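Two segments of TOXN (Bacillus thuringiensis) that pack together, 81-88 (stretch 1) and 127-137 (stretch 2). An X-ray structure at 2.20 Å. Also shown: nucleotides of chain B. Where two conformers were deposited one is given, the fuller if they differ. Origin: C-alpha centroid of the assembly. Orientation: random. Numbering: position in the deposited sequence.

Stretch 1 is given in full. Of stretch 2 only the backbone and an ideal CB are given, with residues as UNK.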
# COMPACT_ATOMS: atom_id res chain seq x y z
N VAL A 81 -27.13 4.20 3.00
CA VAL A 81 -26.39 5.16 3.80
C VAL A 81 -26.67 4.82 5.25
O VAL A 81 -27.83 4.64 5.64
CB VAL A 81 -26.85 6.62 3.51
CG1 VAL A 81 -26.05 7.61 4.34
CG2 VAL A 81 -26.69 6.95 2.03
N LEU A 82 -25.62 4.68 6.06
CA LEU A 82 -25.84 4.44 7.48
C LEU A 82 -26.03 5.79 8.14
O LEU A 82 -25.18 6.67 7.99
CB LEU A 82 -24.65 3.76 8.13
CG LEU A 82 -24.54 2.24 8.02
CD1 LEU A 82 -23.13 1.81 8.43
CD2 LEU A 82 -25.58 1.58 8.90
N LEU A 83 -27.14 5.94 8.87
CA LEU A 83 -27.44 7.19 9.57
C LEU A 83 -26.92 7.17 11.02
O LEU A 83 -27.65 6.80 11.95
CB LEU A 83 -28.94 7.43 9.58
CG LEU A 83 -29.59 7.36 8.19
CD1 LEU A 83 -31.12 7.54 8.29
CD2 LEU A 83 -28.97 8.39 7.25
N VAL A 84 -25.67 7.55 11.23
CA VAL A 84 -25.17 7.50 12.60
C VAL A 84 -25.90 8.50 13.50
O VAL A 84 -26.04 8.26 14.70
CB VAL A 84 -23.61 7.54 12.71
CG1 VAL A 84 -22.96 7.74 11.36
CG2 VAL A 84 -23.14 8.58 13.73
N ASN A 85 -26.45 9.57 12.91
CA ASN A 85 -27.29 10.52 13.66
C ASN A 85 -28.56 9.89 14.25
O ASN A 85 -29.10 10.39 15.23
CB ASN A 85 -27.68 11.73 12.82
CG ASN A 85 -28.36 11.34 11.50
OD1 ASN A 85 -27.91 10.42 10.81
ND2 ASN A 85 -29.43 12.04 11.15
N ASN A 86 -29.04 8.81 13.63
CA ASN A 86 -30.23 8.13 14.15
C ASN A 86 -29.95 6.80 14.86
O ASN A 86 -30.84 5.97 14.98
CB ASN A 86 -31.24 7.87 13.02
CG ASN A 86 -31.71 9.16 12.34
OD1 ASN A 86 -31.95 9.18 11.14
ND2 ASN A 86 -31.84 10.23 13.11
N MET A 87 -28.72 6.58 15.31
CA MET A 87 -28.42 5.34 16.03
C MET A 87 -29.19 5.27 17.35
O MET A 87 -29.49 6.29 17.97
CB MET A 87 -26.91 5.16 16.25
CG MET A 87 -26.30 6.08 17.28
SD MET A 87 -24.54 5.77 17.42
CE MET A 87 -23.95 7.38 17.93
N ILE A 88 -29.55 4.05 17.75
CA ILE A 88 -30.40 3.85 18.92
C ILE A 88 -29.90 2.69 19.79
O ILE A 88 -29.29 1.75 19.28
CB ILE A 88 -31.87 3.56 18.53
CG1 ILE A 88 -31.96 2.34 17.61
CG2 ILE A 88 -32.50 4.76 17.87
CD1 ILE A 88 -33.39 1.88 17.37
N UNK A 127 -14.48 3.11 10.04
CA UNK A 127 -15.06 4.44 9.84
C UNK A 127 -16.39 4.61 10.56
O UNK A 127 -16.64 5.65 11.16
CB UNK A 127 -15.25 4.71 8.35
N UNK A 128 -17.25 3.59 10.50
CA UNK A 128 -18.49 3.60 11.26
C UNK A 128 -18.17 3.82 12.74
O UNK A 128 -18.67 4.76 13.37
CB UNK A 128 -19.27 2.30 11.06
N UNK A 129 -17.32 2.95 13.27
CA UNK A 129 -16.88 3.02 14.65
C UNK A 129 -16.36 4.42 14.97
O UNK A 129 -16.79 5.06 15.92
CB UNK A 129 -15.80 1.97 14.92
N UNK A 130 -15.44 4.89 14.14
CA UNK A 130 -14.88 6.21 14.34
C UNK A 130 -15.95 7.30 14.44
O UNK A 130 -15.96 8.08 15.39
CB UNK A 130 -13.91 6.53 13.20
N UNK A 131 -16.88 7.33 13.49
CA UNK A 131 -17.92 8.35 13.48
C UNK A 131 -18.88 8.17 14.64
O UNK A 131 -19.26 9.14 15.27
CB UNK A 131 -18.69 8.32 12.16
N UNK A 132 -19.26 6.93 14.94
CA UNK A 132 -20.13 6.67 16.10
C UNK A 132 -19.59 7.29 17.40
O UNK A 132 -20.34 7.88 18.18
CB UNK A 132 -20.30 5.16 16.29
N UNK A 133 -18.29 7.17 17.62
CA UNK A 133 -17.68 7.67 18.85
C UNK A 133 -17.63 9.18 18.88
O UNK A 133 -17.91 9.79 19.91
CB UNK A 133 -16.27 7.10 19.01
N UNK A 134 -17.28 9.79 17.75
CA UNK A 134 -17.18 11.24 17.67
C UNK A 134 -18.54 11.88 17.92
O UNK A 134 -18.64 12.83 18.71
CB UNK A 134 -16.63 11.67 16.31
N UNK A 135 -19.59 11.39 17.25
CA UNK A 135 -20.88 12.06 17.44
C UNK A 135 -21.53 11.79 18.79
O UNK A 135 -22.12 12.69 19.39
CB UNK A 135 -21.84 11.63 16.33
N UNK A 136 -21.41 10.56 19.29
CA UNK A 136 -21.95 10.25 20.61
C UNK A 136 -21.33 11.17 21.67
O UNK A 136 -22.03 11.70 22.51
CB UNK A 136 -21.70 8.78 20.96
N UNK A 137 -20.02 11.32 21.60
CA UNK A 137 -19.31 12.20 22.53
C UNK A 137 -19.85 13.63 22.44
O UNK A 137 -20.20 14.23 23.46
CB UNK A 137 -17.81 12.18 22.24
P A B 3 -35.79 16.58 4.09
OP1 A B 3 -36.04 17.66 3.11
OP2 A B 3 -35.07 15.36 3.64
O5' A B 3 -35.10 17.18 5.39
C5' A B 3 -35.67 18.29 6.08
C4' A B 3 -34.98 18.54 7.40
O4' A B 3 -35.35 17.50 8.34
C3' A B 3 -33.45 18.50 7.37
O3' A B 3 -32.89 19.73 6.95
C2' A B 3 -33.09 18.11 8.80
O2' A B 3 -33.15 19.24 9.65
C1' A B 3 -34.25 17.18 9.17
N9 A B 3 -33.90 15.76 8.97
C8 A B 3 -33.93 15.04 7.79
N7 A B 3 -33.60 13.78 7.92
C5 A B 3 -33.35 13.64 9.28
C6 A B 3 -32.95 12.54 10.06
N6 A B 3 -32.73 11.33 9.55
N1 A B 3 -32.79 12.74 11.39
C2 A B 3 -33.00 13.97 11.89
N3 A B 3 -33.38 15.08 11.26
C4 A B 3 -33.54 14.85 9.94
P C B 18 -14.85 9.51 5.92
OP1 C B 18 -14.80 8.33 6.84
OP2 C B 18 -16.16 10.14 5.68
O5' C B 18 -13.80 10.60 6.39
C5' C B 18 -12.43 10.28 6.57
C4' C B 18 -11.63 11.53 6.83
O4' C B 18 -11.76 12.44 5.70
C3' C B 18 -12.07 12.34 8.03
O3' C B 18 -11.51 11.87 9.24
C2' C B 18 -11.65 13.76 7.67
O2' C B 18 -10.29 13.98 8.00
C1' C B 18 -11.80 13.77 6.16
N1 C B 18 -13.06 14.41 5.70
C2 C B 18 -13.20 15.80 5.82
O2 C B 18 -12.28 16.45 6.34
N3 C B 18 -14.33 16.42 5.39
C4 C B 18 -15.30 15.69 4.85
N4 C B 18 -16.40 16.34 4.43
C5 C B 18 -15.19 14.27 4.69
C6 C B 18 -14.07 13.69 5.13
P C B 19 -12.40 11.77 10.56
OP1 C B 19 -11.61 11.01 11.55
OP2 C B 19 -13.73 11.26 10.18
O5' C B 19 -12.52 13.29 11.01
C5' C B 19 -11.36 14.11 11.18
C4' C B 19 -11.72 15.46 11.75
O4' C B 19 -12.44 16.23 10.74
C3' C B 19 -12.62 15.43 12.98
O3' C B 19 -12.25 16.50 13.85
C2' C B 19 -14.01 15.70 12.40
O2' C B 19 -14.94 16.25 13.30
C1' C B 19 -13.68 16.67 11.27
N1 C B 19 -14.67 16.69 10.17
C2 C B 19 -15.43 17.86 10.00
O2 C B 19 -15.23 18.80 10.78
N3 C B 19 -16.36 17.95 9.02
C4 C B 19 -16.54 16.92 8.20
N4 C B 19 -17.46 17.04 7.23
C5 C B 19 -15.78 15.71 8.33
C6 C B 19 -14.86 15.64 9.32

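Stretch 2 is helical throughout, with phi/psi near -60/-45. Stretch 1 offers it three apolar side chains, Leu-82, Val-84 and Met-87, so apolar residues suit the facing positions.

Position 127 has nothing of stretch 1 within 5.5 Å of its ideal CB. The phosphate of C18 lies nearby, which favors a long basic or polar side chain. It is Arg-127, whose NE donates a hydrogen bond to OP1 of C18 (3.3 Å).

At position 128 CA-to-CB points sideways, and the ideal CB is 4.7 Å from Leu-82 CD1. Valine, leucine or isoleucine could reach that methyl. The residue is Val-128, chi1 t; its CG2 lies 3.7 Å from Leu-82 CD1.

Position 129 is out of reach of stretch 1, and many residues would do. It is Thr-129.

Position 130 also misses stretch 1, but its CB is on the RNA side. A polar or basic residue would suit. Asn-130 donates a hydrogen bond from ND2 to OP1 of C19 (3.1 Å).

At position 131 CA-to-CB points toward stretch 1, with the ideal CB 4.4 Å from Val-84 CG1. An apolar residue could pack here, but so could a long chain running on to the C18 phosphate. Lys-131 does the latter. Its end leads away, and the extended chain brings NZ 2.8 Å from OP2 of C18 in a hydrogen bond.

Position 132 is the closest in backbone register, its CA 6.2 Å from the CA of Val-84. The ideal CB is 4.4 Å from Met-87 SD and 5.1 Å from Val-84 CG2. A compact apolar residue fits well. Val-132 places CG1 3.9 Å from Met-87 SD and CG2 4.4 Å from Val-84 CB.

Position 133 points away and stretch 1 sets no demand there; many residues would do, polar ones included. It is Glu-133.

Position 134 is clear of stretch 1 but near C19. A basic side chain suits; Lys-134 brings CE within 3.4 Å of OP1 of C19.

Position 135 points toward stretch 1. Its ideal CB is 4.2 Å from Val-84 CG2 and 5.0 Å from Met-87 CE, so a branched apolar residue could touch both. Val-135, with chi1 at -12°, between wells, does so: CG1 is 3.6 Å from Val-84 CG2, and CG2 is 4.0 Å from Met-87 CE.

Position 136 points sideways, its ideal CB 4.0 Å from Met-87 CE. Apolar or aromatic residues are plausible. Tyr-136 meets Met-87 CE through CB at 4.1 Å.

Position 137 is out of reach. Lys-137 is poorly ordered.

Stretch 2, residues 127-137: RVTNKVEKVYK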
# COMPACT_ATOMS: atom_id res chain seq x y z
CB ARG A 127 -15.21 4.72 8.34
CG ARG A 127 -13.85 4.78 7.63
CD ARG A 127 -14.01 4.67 6.13
NE ARG A 127 -13.35 5.76 5.44
CZ ARG A 127 -12.18 5.66 4.80
NH1 ARG A 127 -11.55 4.50 4.76
NH2 ARG A 127 -11.66 6.72 4.21
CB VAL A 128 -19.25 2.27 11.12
CG1 VAL A 128 -20.50 2.28 11.99
CG2 VAL A 128 -19.61 2.02 9.66
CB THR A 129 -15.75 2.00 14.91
OG1 THR A 129 -16.24 0.68 14.65
CG2 THR A 129 -15.23 2.10 16.35
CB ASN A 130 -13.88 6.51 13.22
CG ASN A 130 -13.29 7.90 13.32
OD1 ASN A 130 -12.61 8.23 14.29
ND2 ASN A 130 -13.54 8.72 12.31
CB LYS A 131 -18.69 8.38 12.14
CG LYS A 131 -17.84 8.87 10.98
CD LYS A 131 -18.60 8.91 9.65
CE LYS A 131 -17.69 9.40 8.53
NZ LYS A 131 -18.35 9.39 7.17
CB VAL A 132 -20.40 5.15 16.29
CG1 VAL A 132 -20.81 4.82 17.72
CG2 VAL A 132 -21.45 4.65 15.28
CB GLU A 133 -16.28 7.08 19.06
CG GLU A 133 -16.25 5.56 19.00
CD GLU A 133 -14.90 4.97 19.37
OE1 GLU A 133 -13.86 5.64 19.15
OE2 GLU A 133 -14.89 3.83 19.88
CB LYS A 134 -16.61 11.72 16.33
CG LYS A 134 -15.12 11.47 16.16
CD LYS A 134 -14.63 11.95 14.80
CE LYS A 134 -13.23 11.43 14.47
NZ LYS A 134 -12.21 11.70 15.53
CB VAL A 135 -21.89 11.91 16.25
CG1 VAL A 135 -21.23 11.33 15.03
CG2 VAL A 135 -23.15 11.13 16.66
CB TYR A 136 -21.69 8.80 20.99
CG TYR A 136 -22.28 8.43 22.34
CD1 TYR A 136 -23.57 7.96 22.44
CD2 TYR A 136 -21.53 8.56 23.52
CE1 TYR A 136 -24.12 7.62 23.65
CE2 TYR A 136 -22.08 8.23 24.75
CZ TYR A 136 -23.38 7.75 24.80
OH TYR A 136 -23.96 7.40 26.00
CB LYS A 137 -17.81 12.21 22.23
CG LYS A 137 -16.92 11.86 23.42
CD LYS A 137 -17.08 10.39 23.83
CE LYS A 137 -16.14 10.01 24.97
NZ LYS A 137 -16.44 10.75 26.24
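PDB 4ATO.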